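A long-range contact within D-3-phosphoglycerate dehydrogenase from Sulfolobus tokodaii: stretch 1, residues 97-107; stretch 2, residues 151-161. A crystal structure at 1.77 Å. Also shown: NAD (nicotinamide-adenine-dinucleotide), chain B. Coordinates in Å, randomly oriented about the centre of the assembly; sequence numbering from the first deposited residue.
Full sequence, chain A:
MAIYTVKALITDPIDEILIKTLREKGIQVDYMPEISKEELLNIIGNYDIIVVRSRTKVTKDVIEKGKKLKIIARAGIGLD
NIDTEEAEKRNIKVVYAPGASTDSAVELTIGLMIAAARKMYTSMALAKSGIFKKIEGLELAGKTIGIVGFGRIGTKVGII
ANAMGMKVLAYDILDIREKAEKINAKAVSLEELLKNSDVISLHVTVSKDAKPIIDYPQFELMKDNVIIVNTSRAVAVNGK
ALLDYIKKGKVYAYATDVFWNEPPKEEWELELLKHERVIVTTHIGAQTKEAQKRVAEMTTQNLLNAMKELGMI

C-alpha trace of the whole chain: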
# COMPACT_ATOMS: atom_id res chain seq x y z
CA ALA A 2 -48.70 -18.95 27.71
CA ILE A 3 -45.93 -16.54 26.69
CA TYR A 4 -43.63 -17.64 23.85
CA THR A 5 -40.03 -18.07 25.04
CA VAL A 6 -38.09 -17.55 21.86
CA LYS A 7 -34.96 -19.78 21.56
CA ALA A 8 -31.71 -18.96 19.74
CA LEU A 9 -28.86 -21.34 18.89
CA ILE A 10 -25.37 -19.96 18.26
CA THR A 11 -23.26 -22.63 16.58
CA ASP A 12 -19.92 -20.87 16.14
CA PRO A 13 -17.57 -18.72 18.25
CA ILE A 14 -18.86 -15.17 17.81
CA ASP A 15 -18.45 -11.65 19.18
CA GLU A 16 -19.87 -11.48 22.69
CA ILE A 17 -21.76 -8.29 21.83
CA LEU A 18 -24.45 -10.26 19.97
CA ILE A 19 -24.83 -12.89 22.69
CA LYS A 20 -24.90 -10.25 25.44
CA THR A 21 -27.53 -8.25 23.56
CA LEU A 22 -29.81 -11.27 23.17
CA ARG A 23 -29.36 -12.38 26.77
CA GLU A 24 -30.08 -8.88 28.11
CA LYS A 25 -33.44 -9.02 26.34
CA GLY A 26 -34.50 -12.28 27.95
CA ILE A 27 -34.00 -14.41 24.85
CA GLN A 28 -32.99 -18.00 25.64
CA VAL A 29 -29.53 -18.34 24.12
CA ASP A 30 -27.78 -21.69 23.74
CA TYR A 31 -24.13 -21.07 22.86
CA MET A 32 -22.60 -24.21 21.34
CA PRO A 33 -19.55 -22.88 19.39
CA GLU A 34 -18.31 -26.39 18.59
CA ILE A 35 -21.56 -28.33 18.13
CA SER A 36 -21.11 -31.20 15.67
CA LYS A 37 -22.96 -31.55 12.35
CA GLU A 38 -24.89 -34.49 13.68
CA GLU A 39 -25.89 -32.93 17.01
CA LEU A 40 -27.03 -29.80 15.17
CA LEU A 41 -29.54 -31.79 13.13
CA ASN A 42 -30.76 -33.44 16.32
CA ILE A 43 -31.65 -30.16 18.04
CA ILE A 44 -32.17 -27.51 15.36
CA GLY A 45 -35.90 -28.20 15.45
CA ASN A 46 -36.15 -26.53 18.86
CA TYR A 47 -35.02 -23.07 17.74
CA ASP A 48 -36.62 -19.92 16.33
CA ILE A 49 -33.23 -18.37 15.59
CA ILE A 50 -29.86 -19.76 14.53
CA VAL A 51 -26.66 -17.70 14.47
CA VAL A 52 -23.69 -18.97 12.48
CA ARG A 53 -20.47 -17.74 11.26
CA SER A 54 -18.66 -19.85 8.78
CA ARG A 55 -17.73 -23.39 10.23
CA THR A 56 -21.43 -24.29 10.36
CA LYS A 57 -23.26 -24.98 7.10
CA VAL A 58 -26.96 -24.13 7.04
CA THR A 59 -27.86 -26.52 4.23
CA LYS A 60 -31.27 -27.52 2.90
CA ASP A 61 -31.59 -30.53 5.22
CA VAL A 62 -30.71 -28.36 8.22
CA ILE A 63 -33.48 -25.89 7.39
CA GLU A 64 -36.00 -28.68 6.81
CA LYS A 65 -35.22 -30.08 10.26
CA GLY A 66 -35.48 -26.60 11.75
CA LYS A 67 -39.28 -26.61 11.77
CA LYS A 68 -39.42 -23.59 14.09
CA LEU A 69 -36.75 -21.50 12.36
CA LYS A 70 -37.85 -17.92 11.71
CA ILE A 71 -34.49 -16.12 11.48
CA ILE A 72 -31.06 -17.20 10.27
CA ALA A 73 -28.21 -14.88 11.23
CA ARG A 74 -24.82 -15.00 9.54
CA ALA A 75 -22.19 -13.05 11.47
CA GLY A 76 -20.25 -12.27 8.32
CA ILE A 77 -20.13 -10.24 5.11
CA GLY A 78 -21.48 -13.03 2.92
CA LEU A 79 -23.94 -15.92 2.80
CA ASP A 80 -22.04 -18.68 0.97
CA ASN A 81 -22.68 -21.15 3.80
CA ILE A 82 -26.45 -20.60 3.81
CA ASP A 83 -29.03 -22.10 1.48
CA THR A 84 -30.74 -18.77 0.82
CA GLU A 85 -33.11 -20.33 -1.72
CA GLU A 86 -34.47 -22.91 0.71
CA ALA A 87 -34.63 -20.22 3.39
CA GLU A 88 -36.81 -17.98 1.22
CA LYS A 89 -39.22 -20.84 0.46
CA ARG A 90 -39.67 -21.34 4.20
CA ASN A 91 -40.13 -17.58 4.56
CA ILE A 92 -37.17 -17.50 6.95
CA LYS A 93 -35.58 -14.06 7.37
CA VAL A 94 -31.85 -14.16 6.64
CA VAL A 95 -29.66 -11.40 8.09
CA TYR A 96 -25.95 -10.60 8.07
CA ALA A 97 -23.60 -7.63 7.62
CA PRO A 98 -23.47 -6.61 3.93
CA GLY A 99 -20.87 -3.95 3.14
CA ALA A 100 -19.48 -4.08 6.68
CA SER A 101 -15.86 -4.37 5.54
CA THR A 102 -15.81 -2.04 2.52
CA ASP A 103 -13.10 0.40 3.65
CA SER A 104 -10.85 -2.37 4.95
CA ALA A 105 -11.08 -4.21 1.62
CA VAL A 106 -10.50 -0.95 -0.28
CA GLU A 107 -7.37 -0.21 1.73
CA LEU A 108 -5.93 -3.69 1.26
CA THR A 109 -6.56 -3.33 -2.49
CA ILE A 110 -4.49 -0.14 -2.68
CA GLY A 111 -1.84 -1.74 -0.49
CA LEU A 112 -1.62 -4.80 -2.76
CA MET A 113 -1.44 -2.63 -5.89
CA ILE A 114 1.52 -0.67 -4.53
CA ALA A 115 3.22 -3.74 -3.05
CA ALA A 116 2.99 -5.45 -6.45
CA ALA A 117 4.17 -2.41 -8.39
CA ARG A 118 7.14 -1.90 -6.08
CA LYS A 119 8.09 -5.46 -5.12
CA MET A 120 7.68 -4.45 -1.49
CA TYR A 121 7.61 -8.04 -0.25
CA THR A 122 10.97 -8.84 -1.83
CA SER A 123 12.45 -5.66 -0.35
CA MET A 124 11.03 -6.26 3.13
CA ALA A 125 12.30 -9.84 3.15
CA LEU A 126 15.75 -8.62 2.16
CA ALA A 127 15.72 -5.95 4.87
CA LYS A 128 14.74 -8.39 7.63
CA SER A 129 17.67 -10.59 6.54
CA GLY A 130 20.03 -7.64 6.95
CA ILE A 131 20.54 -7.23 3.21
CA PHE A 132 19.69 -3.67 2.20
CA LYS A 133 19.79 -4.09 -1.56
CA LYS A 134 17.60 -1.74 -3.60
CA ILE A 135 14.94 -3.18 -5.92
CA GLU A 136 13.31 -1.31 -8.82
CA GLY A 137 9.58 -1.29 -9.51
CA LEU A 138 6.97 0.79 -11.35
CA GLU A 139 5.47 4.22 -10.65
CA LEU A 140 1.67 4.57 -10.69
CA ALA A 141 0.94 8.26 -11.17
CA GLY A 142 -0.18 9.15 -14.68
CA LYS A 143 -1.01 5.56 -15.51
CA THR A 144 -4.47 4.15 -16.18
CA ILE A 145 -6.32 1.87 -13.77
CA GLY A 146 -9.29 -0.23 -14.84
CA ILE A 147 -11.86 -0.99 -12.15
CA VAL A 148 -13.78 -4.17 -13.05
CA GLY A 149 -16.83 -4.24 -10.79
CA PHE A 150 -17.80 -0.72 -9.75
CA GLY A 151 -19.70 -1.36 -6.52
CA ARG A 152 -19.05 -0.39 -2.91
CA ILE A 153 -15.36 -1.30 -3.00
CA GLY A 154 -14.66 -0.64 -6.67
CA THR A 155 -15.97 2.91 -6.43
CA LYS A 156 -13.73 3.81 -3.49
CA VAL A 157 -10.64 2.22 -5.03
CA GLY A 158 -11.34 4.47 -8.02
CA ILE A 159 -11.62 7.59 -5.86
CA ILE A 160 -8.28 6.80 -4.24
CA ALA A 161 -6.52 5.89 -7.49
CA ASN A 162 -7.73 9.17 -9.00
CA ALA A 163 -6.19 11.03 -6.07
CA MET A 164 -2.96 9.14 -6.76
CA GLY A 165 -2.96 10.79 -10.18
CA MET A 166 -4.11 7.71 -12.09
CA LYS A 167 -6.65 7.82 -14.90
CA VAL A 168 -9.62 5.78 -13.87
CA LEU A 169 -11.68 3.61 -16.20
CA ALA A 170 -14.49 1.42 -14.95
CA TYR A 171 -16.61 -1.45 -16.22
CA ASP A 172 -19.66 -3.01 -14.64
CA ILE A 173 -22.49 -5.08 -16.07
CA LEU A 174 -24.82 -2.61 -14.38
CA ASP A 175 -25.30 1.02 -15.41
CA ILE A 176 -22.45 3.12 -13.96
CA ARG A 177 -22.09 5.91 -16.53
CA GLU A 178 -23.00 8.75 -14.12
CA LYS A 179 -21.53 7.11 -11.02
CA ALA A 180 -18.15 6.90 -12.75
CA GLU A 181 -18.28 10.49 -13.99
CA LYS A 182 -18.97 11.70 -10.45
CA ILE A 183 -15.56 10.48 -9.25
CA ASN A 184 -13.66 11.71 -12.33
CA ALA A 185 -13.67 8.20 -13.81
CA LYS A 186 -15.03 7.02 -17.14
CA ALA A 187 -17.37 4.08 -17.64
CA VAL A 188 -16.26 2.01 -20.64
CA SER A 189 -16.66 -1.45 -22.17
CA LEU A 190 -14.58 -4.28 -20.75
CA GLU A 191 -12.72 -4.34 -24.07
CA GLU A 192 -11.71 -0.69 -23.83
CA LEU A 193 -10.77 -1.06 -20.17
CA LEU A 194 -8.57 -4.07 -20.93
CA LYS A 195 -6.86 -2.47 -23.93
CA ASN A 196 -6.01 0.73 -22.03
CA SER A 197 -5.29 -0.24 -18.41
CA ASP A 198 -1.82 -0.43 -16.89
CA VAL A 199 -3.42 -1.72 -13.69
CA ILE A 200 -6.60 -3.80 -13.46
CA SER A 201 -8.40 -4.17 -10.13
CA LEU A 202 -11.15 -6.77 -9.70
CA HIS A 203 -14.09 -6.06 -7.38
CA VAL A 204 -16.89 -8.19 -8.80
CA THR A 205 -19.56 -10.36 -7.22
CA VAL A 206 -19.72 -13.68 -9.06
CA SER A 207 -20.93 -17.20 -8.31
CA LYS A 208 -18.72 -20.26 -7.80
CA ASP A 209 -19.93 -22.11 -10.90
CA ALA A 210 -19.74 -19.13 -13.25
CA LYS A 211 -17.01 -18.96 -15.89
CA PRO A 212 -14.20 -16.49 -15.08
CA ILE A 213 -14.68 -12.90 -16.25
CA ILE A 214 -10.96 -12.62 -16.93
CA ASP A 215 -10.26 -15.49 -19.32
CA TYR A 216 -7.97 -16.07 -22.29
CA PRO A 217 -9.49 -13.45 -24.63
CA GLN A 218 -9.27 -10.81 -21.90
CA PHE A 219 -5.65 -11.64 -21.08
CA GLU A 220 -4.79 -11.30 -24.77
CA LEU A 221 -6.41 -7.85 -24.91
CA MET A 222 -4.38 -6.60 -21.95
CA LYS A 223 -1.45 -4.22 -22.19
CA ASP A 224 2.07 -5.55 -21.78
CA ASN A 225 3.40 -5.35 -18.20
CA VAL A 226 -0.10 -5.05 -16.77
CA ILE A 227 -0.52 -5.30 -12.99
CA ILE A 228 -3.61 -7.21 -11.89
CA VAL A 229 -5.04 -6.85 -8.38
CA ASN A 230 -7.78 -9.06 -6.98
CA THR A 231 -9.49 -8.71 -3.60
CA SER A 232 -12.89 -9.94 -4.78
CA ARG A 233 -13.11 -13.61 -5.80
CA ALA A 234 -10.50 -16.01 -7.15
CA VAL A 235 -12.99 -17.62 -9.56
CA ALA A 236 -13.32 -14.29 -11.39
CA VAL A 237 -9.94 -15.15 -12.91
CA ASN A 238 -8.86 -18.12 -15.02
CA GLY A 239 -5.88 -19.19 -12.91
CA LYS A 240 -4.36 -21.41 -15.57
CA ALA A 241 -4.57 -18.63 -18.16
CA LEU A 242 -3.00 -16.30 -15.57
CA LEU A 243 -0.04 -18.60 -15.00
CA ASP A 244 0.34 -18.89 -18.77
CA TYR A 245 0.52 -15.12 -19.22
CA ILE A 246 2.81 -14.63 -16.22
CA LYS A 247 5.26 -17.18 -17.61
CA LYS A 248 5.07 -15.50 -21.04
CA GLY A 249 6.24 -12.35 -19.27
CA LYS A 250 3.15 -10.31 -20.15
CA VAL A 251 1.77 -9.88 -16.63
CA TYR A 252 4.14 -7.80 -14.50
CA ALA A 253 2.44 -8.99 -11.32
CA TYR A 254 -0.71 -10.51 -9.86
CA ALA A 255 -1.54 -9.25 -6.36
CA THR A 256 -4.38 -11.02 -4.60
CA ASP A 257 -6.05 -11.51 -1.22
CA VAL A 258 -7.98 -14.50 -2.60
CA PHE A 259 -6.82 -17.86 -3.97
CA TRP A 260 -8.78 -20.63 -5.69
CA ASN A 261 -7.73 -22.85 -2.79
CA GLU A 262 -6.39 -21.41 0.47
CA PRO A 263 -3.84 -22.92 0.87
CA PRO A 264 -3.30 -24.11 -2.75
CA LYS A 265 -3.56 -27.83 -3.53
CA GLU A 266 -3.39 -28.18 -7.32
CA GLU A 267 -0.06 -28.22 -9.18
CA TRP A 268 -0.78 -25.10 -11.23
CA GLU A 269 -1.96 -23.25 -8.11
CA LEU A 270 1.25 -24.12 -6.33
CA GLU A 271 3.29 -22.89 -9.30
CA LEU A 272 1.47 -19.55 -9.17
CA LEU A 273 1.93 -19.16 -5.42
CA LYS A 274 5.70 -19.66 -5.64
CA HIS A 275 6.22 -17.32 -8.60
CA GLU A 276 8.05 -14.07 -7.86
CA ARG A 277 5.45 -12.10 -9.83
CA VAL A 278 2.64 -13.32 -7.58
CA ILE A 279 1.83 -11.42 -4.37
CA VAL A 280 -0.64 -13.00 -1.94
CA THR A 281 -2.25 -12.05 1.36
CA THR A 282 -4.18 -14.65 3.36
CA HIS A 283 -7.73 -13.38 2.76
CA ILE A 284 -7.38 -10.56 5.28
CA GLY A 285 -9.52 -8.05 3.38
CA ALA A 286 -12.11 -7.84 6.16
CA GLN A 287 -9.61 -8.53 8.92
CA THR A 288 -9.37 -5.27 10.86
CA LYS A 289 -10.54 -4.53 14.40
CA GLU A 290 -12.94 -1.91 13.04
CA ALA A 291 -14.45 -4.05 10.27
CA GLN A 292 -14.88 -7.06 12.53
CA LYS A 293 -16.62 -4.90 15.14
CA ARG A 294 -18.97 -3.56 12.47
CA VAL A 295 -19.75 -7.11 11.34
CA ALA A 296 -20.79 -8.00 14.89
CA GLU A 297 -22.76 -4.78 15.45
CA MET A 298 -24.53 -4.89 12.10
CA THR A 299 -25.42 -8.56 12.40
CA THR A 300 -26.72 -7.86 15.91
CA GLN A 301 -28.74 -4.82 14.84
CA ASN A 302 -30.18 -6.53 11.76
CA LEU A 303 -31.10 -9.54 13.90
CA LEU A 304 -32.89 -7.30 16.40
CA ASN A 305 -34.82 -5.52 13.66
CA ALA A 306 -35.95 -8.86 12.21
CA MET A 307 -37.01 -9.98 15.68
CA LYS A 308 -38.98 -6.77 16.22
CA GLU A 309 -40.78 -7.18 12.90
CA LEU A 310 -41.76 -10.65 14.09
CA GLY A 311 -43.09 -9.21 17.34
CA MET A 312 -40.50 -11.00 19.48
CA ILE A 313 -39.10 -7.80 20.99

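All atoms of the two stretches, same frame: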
# COMPACT_ATOMS: atom_id res chain seq x y z
N ALA A 97 -24.17 -8.98 7.64
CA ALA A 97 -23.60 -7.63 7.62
C ALA A 97 -23.04 -7.20 6.27
O ALA A 97 -21.83 -7.00 6.12
CB ALA A 97 -22.50 -7.53 8.69
N PRO A 98 -23.91 -7.03 5.27
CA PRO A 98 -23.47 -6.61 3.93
C PRO A 98 -22.78 -5.25 3.91
O PRO A 98 -23.28 -4.27 4.47
CB PRO A 98 -24.76 -6.64 3.12
CG PRO A 98 -25.81 -6.29 4.14
CD PRO A 98 -25.38 -7.13 5.33
N GLY A 99 -21.62 -5.19 3.25
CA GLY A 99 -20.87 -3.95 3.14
C GLY A 99 -20.09 -3.56 4.38
O GLY A 99 -19.40 -2.54 4.38
N ALA A 100 -20.16 -4.37 5.43
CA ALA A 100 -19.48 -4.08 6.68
C ALA A 100 -17.96 -3.90 6.63
O ALA A 100 -17.38 -3.25 7.49
CB ALA A 100 -19.82 -5.16 7.70
N SER A 101 -17.31 -4.47 5.62
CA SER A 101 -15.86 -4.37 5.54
C SER A 101 -15.32 -3.55 4.37
O SER A 101 -14.11 -3.55 4.11
CB SER A 101 -15.25 -5.77 5.46
OG SER A 101 -15.51 -6.37 4.20
N THR A 102 -16.20 -2.83 3.68
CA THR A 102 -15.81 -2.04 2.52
C THR A 102 -14.48 -1.30 2.61
O THR A 102 -13.57 -1.56 1.82
CB THR A 102 -16.91 -1.02 2.14
OG1 THR A 102 -18.13 -1.72 1.84
CG2 THR A 102 -16.49 -0.21 0.92
N ASP A 103 -14.34 -0.37 3.56
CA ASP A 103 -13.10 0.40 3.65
C ASP A 103 -11.85 -0.44 3.92
O ASP A 103 -10.77 -0.12 3.43
CB ASP A 103 -13.21 1.51 4.71
CG ASP A 103 -14.17 2.62 4.29
OD1 ASP A 103 -14.31 2.87 3.07
OD2 ASP A 103 -14.76 3.25 5.19
N SER A 104 -12.00 -1.52 4.68
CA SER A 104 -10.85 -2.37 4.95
C SER A 104 -10.42 -3.10 3.68
O SER A 104 -9.23 -3.27 3.42
CB SER A 104 -11.17 -3.37 6.06
OG SER A 104 -11.21 -2.70 7.31
N ALA A 105 -11.39 -3.51 2.87
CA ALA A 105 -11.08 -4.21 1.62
C ALA A 105 -10.47 -3.22 0.62
O ALA A 105 -9.55 -3.56 -0.12
CB ALA A 105 -12.35 -4.85 1.04
N VAL A 106 -11.00 -2.00 0.61
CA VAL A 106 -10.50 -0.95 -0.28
C VAL A 106 -9.03 -0.65 0.02
O VAL A 106 -8.19 -0.55 -0.88
CB VAL A 106 -11.29 0.37 -0.09
CG1 VAL A 106 -10.57 1.52 -0.77
CG2 VAL A 106 -12.71 0.23 -0.65
N GLU A 107 -8.73 -0.51 1.31
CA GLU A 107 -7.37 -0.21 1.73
C GLU A 107 -6.40 -1.33 1.37
O GLU A 107 -5.30 -1.07 0.90
CB GLU A 107 -7.36 0.10 3.23
CG GLU A 107 -7.97 1.47 3.54
CD GLU A 107 -8.55 1.58 4.94
OE1 GLU A 107 -8.10 0.84 5.84
OE2 GLU A 107 -9.44 2.43 5.13
N GLY A 151 -18.75 -1.41 -7.62
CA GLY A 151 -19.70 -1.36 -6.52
C GLY A 151 -19.16 -0.60 -5.33
O GLY A 151 -18.45 0.39 -5.50
N ARG A 152 -19.50 -1.05 -4.12
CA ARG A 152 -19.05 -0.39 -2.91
C ARG A 152 -17.53 -0.20 -2.88
O ARG A 152 -17.02 0.90 -2.70
CB ARG A 152 -19.45 -1.19 -1.67
CG ARG A 152 -20.93 -1.51 -1.52
CD ARG A 152 -21.20 -2.03 -0.12
NE ARG A 152 -22.56 -2.53 0.06
CZ ARG A 152 -22.96 -3.74 -0.30
NH1 ARG A 152 -22.11 -4.60 -0.85
NH2 ARG A 152 -24.22 -4.11 -0.09
N ILE A 153 -16.82 -1.31 -3.04
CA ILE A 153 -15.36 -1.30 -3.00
C ILE A 153 -14.74 -0.71 -4.26
O ILE A 153 -13.85 0.14 -4.18
CB ILE A 153 -14.82 -2.73 -2.77
CG1 ILE A 153 -15.28 -3.22 -1.40
CG2 ILE A 153 -13.29 -2.74 -2.85
CD1 ILE A 153 -15.02 -4.69 -1.16
N GLY A 154 -15.20 -1.15 -5.42
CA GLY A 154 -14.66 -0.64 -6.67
C GLY A 154 -14.72 0.87 -6.78
O GLY A 154 -13.77 1.51 -7.24
N THR A 155 -15.83 1.46 -6.36
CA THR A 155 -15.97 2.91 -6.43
C THR A 155 -14.92 3.63 -5.59
O THR A 155 -14.30 4.58 -6.05
CB THR A 155 -17.37 3.36 -5.97
OG1 THR A 155 -18.36 2.81 -6.85
CG2 THR A 155 -17.47 4.89 -5.99
N LYS A 156 -14.71 3.17 -4.36
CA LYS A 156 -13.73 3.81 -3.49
C LYS A 156 -12.29 3.62 -3.95
O LYS A 156 -11.46 4.52 -3.79
CB LYS A 156 -13.91 3.33 -2.05
CG LYS A 156 -15.19 3.88 -1.41
CD LYS A 156 -15.33 3.49 0.05
CE LYS A 156 -16.52 4.19 0.69
NZ LYS A 156 -16.68 3.86 2.13
N VAL A 157 -11.99 2.47 -4.53
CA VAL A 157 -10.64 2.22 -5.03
C VAL A 157 -10.40 3.24 -6.16
O VAL A 157 -9.31 3.79 -6.31
CB VAL A 157 -10.50 0.77 -5.57
CG1 VAL A 157 -9.20 0.62 -6.36
CG2 VAL A 157 -10.50 -0.22 -4.40
N GLY A 158 -11.45 3.51 -6.93
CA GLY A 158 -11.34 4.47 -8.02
C GLY A 158 -11.09 5.88 -7.50
O GLY A 158 -10.28 6.61 -8.06
N ILE A 159 -11.79 6.26 -6.44
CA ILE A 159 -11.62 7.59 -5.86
C ILE A 159 -10.18 7.77 -5.38
O ILE A 159 -9.56 8.82 -5.60
CB ILE A 159 -12.60 7.80 -4.69
CG1 ILE A 159 -14.03 7.84 -5.24
CG2 ILE A 159 -12.26 9.08 -3.93
CD1 ILE A 159 -15.10 7.82 -4.17
N ILE A 160 -9.64 6.74 -4.74
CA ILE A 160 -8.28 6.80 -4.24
C ILE A 160 -7.26 6.81 -5.38
O ILE A 160 -6.33 7.61 -5.37
CB ILE A 160 -7.99 5.61 -3.28
CG1 ILE A 160 -8.87 5.75 -2.02
CG2 ILE A 160 -6.52 5.59 -2.88
CD1 ILE A 160 -8.95 4.49 -1.17
N ALA A 161 -7.45 5.94 -6.36
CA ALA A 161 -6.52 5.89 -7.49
C ALA A 161 -6.50 7.23 -8.23
O ALA A 161 -5.45 7.68 -8.69
CB ALA A 161 -6.90 4.76 -8.44
PA NAD B . -20.91 -4.85 -4.68
O1A NAD B . -21.12 -3.53 -4.07
O2A NAD B . -22.14 -5.74 -4.80
O5B NAD B . -20.24 -4.60 -6.11
C5B NAD B . -19.97 -5.71 -6.96
C4B NAD B . -20.05 -5.07 -8.47
O4B NAD B . -19.42 -5.95 -9.43
C3B NAD B . -21.53 -4.73 -8.84
O3B NAD B . -21.67 -3.38 -9.27
C2B NAD B . -21.86 -5.81 -9.88
O2B NAD B . -22.88 -5.54 -10.81
C1B NAD B . -20.50 -6.01 -10.43
N9A NAD B . -20.35 -7.24 -11.27
C8A NAD B . -20.84 -8.53 -11.09
N7A NAD B . -20.45 -9.31 -12.12
C5A NAD B . -19.73 -8.54 -12.97
C6A NAD B . -19.04 -8.77 -14.23
N6A NAD B . -19.05 -9.96 -14.81
N1A NAD B . -18.35 -7.69 -14.88
C2A NAD B . -18.30 -6.38 -14.30
N3A NAD B . -18.97 -6.15 -13.07
C4A NAD B . -19.66 -7.22 -12.43
O3 NAD B . -19.84 -5.69 -3.81
PN NAD B . -18.58 -5.17 -2.94
O1N NAD B . -17.99 -3.98 -3.57
O2N NAD B . -19.13 -4.98 -1.57
O5D NAD B . -17.71 -6.48 -3.02
C5D NAD B . -16.94 -6.75 -4.17
C4D NAD B . -16.21 -8.07 -4.06
O4D NAD B . -15.26 -8.06 -3.01
C3D NAD B . -17.09 -9.32 -3.79
O3D NAD B . -16.66 -10.44 -4.59
C2D NAD B . -16.95 -9.53 -2.32
O2D NAD B . -17.42 -10.80 -1.90
C1D NAD B . -15.49 -9.21 -2.21
N1N NAD B . -14.95 -8.90 -0.85
C2N NAD B . -13.71 -9.51 -0.47
C3N NAD B . -13.18 -9.23 0.82
C7N NAD B . -11.90 -9.86 1.23
O7N NAD B . -11.76 -10.19 2.52
N7N NAD B . -10.89 -10.10 0.40
C4N NAD B . -13.93 -8.31 1.71
C5N NAD B . -15.18 -7.69 1.31
C6N NAD B . -15.69 -8.00 0.01
O HOH W 1 -15.68 5.68 4.83

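Two helices, 102-107 and 152-161, pack through a small apolar core closed by a salt bridge at one side and by an arginine that reaches both the other stretch and the bound NAD. Their axes approach to 9.0 Å and cross at -50°, and the contact buries 485 Å² in all. Val106 is the knob: its side chain sits in a hole formed by Ile153, Lys156, Val157 and Ile160. Its CG1 touches Ile160 CD1 (3.4 Å) and Val157 CG2 (4.0 Å), while its CG2 lies 3.7 Å from Ile153 CG2 and 3.6 Å from Lys156 CB. The backbones come near here, with Val106 CA 5.6 Å from Ile153 CA. One turn earlier, Thr102 CG2 packs against Ile153 CG1 and Lys156 CD, each at 4.0 Å. Ala105 CB meets Ile153 CD1 at 3.5 Å and also lies 3.9 Å from NAD C4N, so the core borders the cofactor.

Lys156, extended beyond its CB with chi2 to chi4 all t, carries its charge to Asp103; NZ donates to OD1 at 2.7 Å, the one direct hydrogen bond between the stretches. The CA-to-CB bond of Asp103 points away, yet its carboxylate comes back within reach. Water 1 donates to Asp103 OD2 (2.6 Å) and weakly accepts from Lys156 NZ (3.4 Å), bridging the same pair.

The guanidinium of Arg152 has Gly99 CA over one face, 3.8 Å from NE, and NAD O2N at its edge, bonded by NH1 at 3.1 Å. An ideal CB on Gly99 would stand 2.8 Å from Arg152 NE, a clash, and the positive phi of Gly99 independently favours glycine. Thr102 OG1 donates to Gly99 O (3.0 Å), tying the turn to the helix start. At the start of the second helix, Arg152 N and Ile153 N bond NAD O1A and O1N, both at 3.0 Å.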